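Local atomic coordinates of superoxide dismutase (Clostridium difficile, PDB entry 3TJT), a protein that probably converts superoxide radicals to hydrogen peroxide and dioxygen at a bound iron ion, as a member of the iron/manganese superoxide dismutase family. Residues A[86-91]-A[186-191]. Sequence-based numbering, arbitrary orientation.
Sequences KFFFDI and DNWFNV
Phe88 meets the indole of Trp188 obliquely, CE1 against NE1, in a buried contact between helix 72-90 and the 186-191 segment. With CG of Phe88 trans to its own backbone N (chi1 -176°), the phenyl extends toward the 186-191 segment, and its CE1 lies 3.5 Å from NE1 of Trp188 and 4.1 Å from CE2 of the same indole. The phenyl plane and that of the five-membered ring are tilted by 18°, but the rings are slid apart, with centroids 5.6 Å from each other, so there is hardly any overlap. Trp133 meets the Phe88 ring edge-to-face, and Leu166 of strand 161-167 touches both aromatic side chains. The pair thus joins the alpha-hairpin domain to the C-terminal alpha/beta domain of the iron/manganese superoxide dismutase fold, beside the metal centre: the Phe88 side chain lies about 4 Å from those of the iron ligands His30 and Asp167. At Ile91, the first residue past helix 72-90, CG2 comes to the benzo edge of the indole, near its plane, 4.2 Å from CZ2 of Trp188. The Ile91 side chain also touches Ile164 of strand 161-167, and backbone hydrogen bonds link Ile91 with Asn193 and Val191 with Thr93.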
loop_
_atom_site.group_PDB
_atom_site.type_symbol
_atom_site.label_atom_id
_atom_site.label_comp_id
_atom_site.label_asym_id
_atom_site.label_seq_id
_atom_site.Cartn_x
_atom_site.Cartn_y
_atom_site.Cartn_z
ATOM N N LYS A 86 -17.232 3.931 -1.993
ATOM C CA LYS A 86 -18.604 4.089 -2.467
ATOM C C LYS A 86 -18.591 4.149 -3.992
ATOM O O LYS A 86 -19.367 3.455 -4.663
ATOM C CB LYS A 86 -19.268 5.345 -1.889
ATOM C CG LYS A 86 -20.744 5.459 -2.301
ATOM C CD LYS A 86 -21.314 6.857 -2.083
ATOM C CE LYS A 86 -21.213 7.290 -0.646
ATOM N NZ LYS A 86 -21.835 8.631 -0.420
ATOM N N PHE A 87 -17.690 4.963 -4.535
ATOM C CA PHE A 87 -17.543 5.118 -5.980
ATOM C C PHE A 87 -17.190 3.791 -6.655
ATOM O O PHE A 87 -17.772 3.420 -7.677
ATOM C CB PHE A 87 -16.456 6.170 -6.289
ATOM C CG PHE A 87 -16.233 6.394 -7.751
ATOM C CD1 PHE A 87 -16.891 7.421 -8.415
ATOM C CD2 PHE A 87 -15.383 5.579 -8.471
ATOM C CE1 PHE A 87 -16.691 7.629 -9.760
ATOM C CE2 PHE A 87 -15.189 5.777 -9.831
ATOM C CZ PHE A 87 -15.843 6.801 -10.474
ATOM N N PHE A 88 -16.226 3.084 -6.075
ATOM C CA PHE A 88 -15.738 1.829 -6.641
ATOM C C PHE A 88 -16.832 0.751 -6.718
ATOM O O PHE A 88 -16.995 0.094 -7.751
ATOM C CB PHE A 88 -14.546 1.333 -5.812
ATOM C CG PHE A 88 -13.887 0.098 -6.355
ATOM C CD1 PHE A 88 -13.377 0.071 -7.643
ATOM C CD2 PHE A 88 -13.751 -1.031 -5.555
ATOM C CE1 PHE A 88 -12.749 -1.070 -8.148
ATOM C CE2 PHE A 88 -13.128 -2.181 -6.050
ATOM C CZ PHE A 88 -12.620 -2.196 -7.339
ATOM N N PHE A 89 -17.564 0.550 -5.631
ATOM C CA PHE A 89 -18.607 -0.474 -5.668
ATOM C C PHE A 89 -19.716 -0.067 -6.645
ATOM O O PHE A 89 -20.293 -0.922 -7.308
ATOM C CB PHE A 89 -19.129 -0.788 -4.268
ATOM C CG PHE A 89 -18.061 -1.330 -3.342
ATOM C CD1 PHE A 89 -17.232 -2.370 -3.763
ATOM C CD2 PHE A 89 -17.876 -0.800 -2.078
ATOM C CE1 PHE A 89 -16.235 -2.869 -2.926
ATOM C CE2 PHE A 89 -16.885 -1.304 -1.229
ATOM C CZ PHE A 89 -16.064 -2.333 -1.658
ATOM N N ASP A 90 -19.966 1.238 -6.771
ATOM C CA ASP A 90 -20.960 1.724 -7.742
ATOM C C ASP A 90 -20.534 1.552 -9.202
ATOM O O ASP A 90 -21.380 1.464 -10.102
ATOM C CB ASP A 90 -21.306 3.202 -7.479
ATOM C CG ASP A 90 -22.328 3.381 -6.376
ATOM O OD1 ASP A 90 -22.929 2.379 -5.931
ATOM O OD2 ASP A 90 -22.529 4.537 -5.947
ATOM N N ILE A 91 -19.228 1.498 -9.450
ATOM C CA ILE A 91 -18.729 1.483 -10.820
ATOM C C ILE A 91 -18.537 0.050 -11.343
ATOM O O ILE A 91 -18.033 -0.167 -12.444
ATOM C CB ILE A 91 -17.428 2.321 -10.973
ATOM C CG1 ILE A 91 -17.288 2.855 -12.402
ATOM C CG2 ILE A 91 -16.188 1.513 -10.577
ATOM C CD1 ILE A 91 -18.489 3.688 -12.849
ATOM N N ASP A 186 -6.885 -7.013 -15.680
ATOM C CA ASP A 186 -7.517 -7.487 -16.906
ATOM C C ASP A 186 -8.934 -8.013 -16.652
ATOM O O ASP A 186 -9.863 -7.695 -17.396
ATOM C CB ASP A 186 -6.667 -8.563 -17.576
ATOM C CG ASP A 186 -7.094 -8.823 -19.009
ATOM O OD1 ASP A 186 -7.174 -7.855 -19.804
ATOM O OD2 ASP A 186 -7.354 -9.993 -19.339
ATOM N N ASN A 187 -9.104 -8.797 -15.595
ATOM C CA ASN A 187 -10.416 -9.354 -15.280
ATOM C C ASN A 187 -11.435 -8.302 -14.875
ATOM O O ASN A 187 -12.631 -8.471 -15.097
ATOM C CB ASN A 187 -10.305 -10.422 -14.197
ATOM C CG ASN A 187 -10.066 -11.798 -14.773
ATOM O OD1 ASN A 187 -10.240 -12.013 -15.973
ATOM N ND2 ASN A 187 -9.664 -12.735 -13.930
ATOM N N TRP A 188 -10.957 -7.212 -14.282
ATOM C CA TRP A 188 -11.854 -6.189 -13.770
ATOM C C TRP A 188 -12.690 -5.541 -14.877
ATOM O O TRP A 188 -13.815 -5.100 -14.638
ATOM C CB TRP A 188 -11.053 -5.135 -13.007
ATOM C CG TRP A 188 -11.862 -4.011 -12.457
ATOM C CD1 TRP A 188 -12.691 -4.043 -11.378
ATOM C CD2 TRP A 188 -11.885 -2.660 -12.943
ATOM N NE1 TRP A 188 -13.237 -2.799 -11.164
ATOM C CE2 TRP A 188 -12.761 -1.935 -12.115
ATOM C CE3 TRP A 188 -11.244 -1.999 -13.994
ATOM C CZ2 TRP A 188 -13.014 -0.578 -12.301
ATOM C CZ3 TRP A 188 -11.501 -0.647 -14.183
ATOM C CH2 TRP A 188 -12.381 0.046 -13.343
ATOM N N PHE A 189 -12.137 -5.473 -16.077
ATOM C CA PHE A 189 -12.858 -4.857 -17.185
ATOM C C PHE A 189 -14.151 -5.602 -17.538
ATOM O O PHE A 189 -15.043 -5.039 -18.168
ATOM C CB PHE A 189 -11.943 -4.652 -18.395
ATOM C CG PHE A 189 -11.158 -3.371 -18.317
ATOM C CD1 PHE A 189 -11.686 -2.196 -18.817
ATOM C CD2 PHE A 189 -9.927 -3.331 -17.688
ATOM C CE1 PHE A 189 -10.986 -1.003 -18.721
ATOM C CE2 PHE A 189 -9.222 -2.146 -17.588
ATOM C CZ PHE A 189 -9.755 -0.978 -18.104
ATOM N N ASN A 190 -14.264 -6.856 -17.101
ATOM C CA ASN A 190 -15.515 -7.594 -17.287
ATOM C C ASN A 190 -16.649 -7.099 -16.399
ATOM O O ASN A 190 -17.815 -7.378 -16.670
ATOM C CB ASN A 190 -15.298 -9.091 -17.058
ATOM C CG ASN A 190 -14.356 -9.692 -18.070
ATOM O OD1 ASN A 190 -13.201 -9.994 -17.764
ATOM N ND2 ASN A 190 -14.834 -9.844 -19.294
ATOM N N VAL A 191 -16.320 -6.371 -15.335
ATOM C CA VAL A 191 -17.358 -5.901 -14.419
ATOM C C VAL A 191 -17.523 -4.382 -14.375
ATOM O O VAL A 191 -18.347 -3.884 -13.621
ATOM C CB VAL A 191 -17.174 -6.420 -12.979
ATOM C CG1 VAL A 191 -17.226 -7.950 -12.944
ATOM C CG2 VAL A 191 -15.875 -5.905 -12.375
#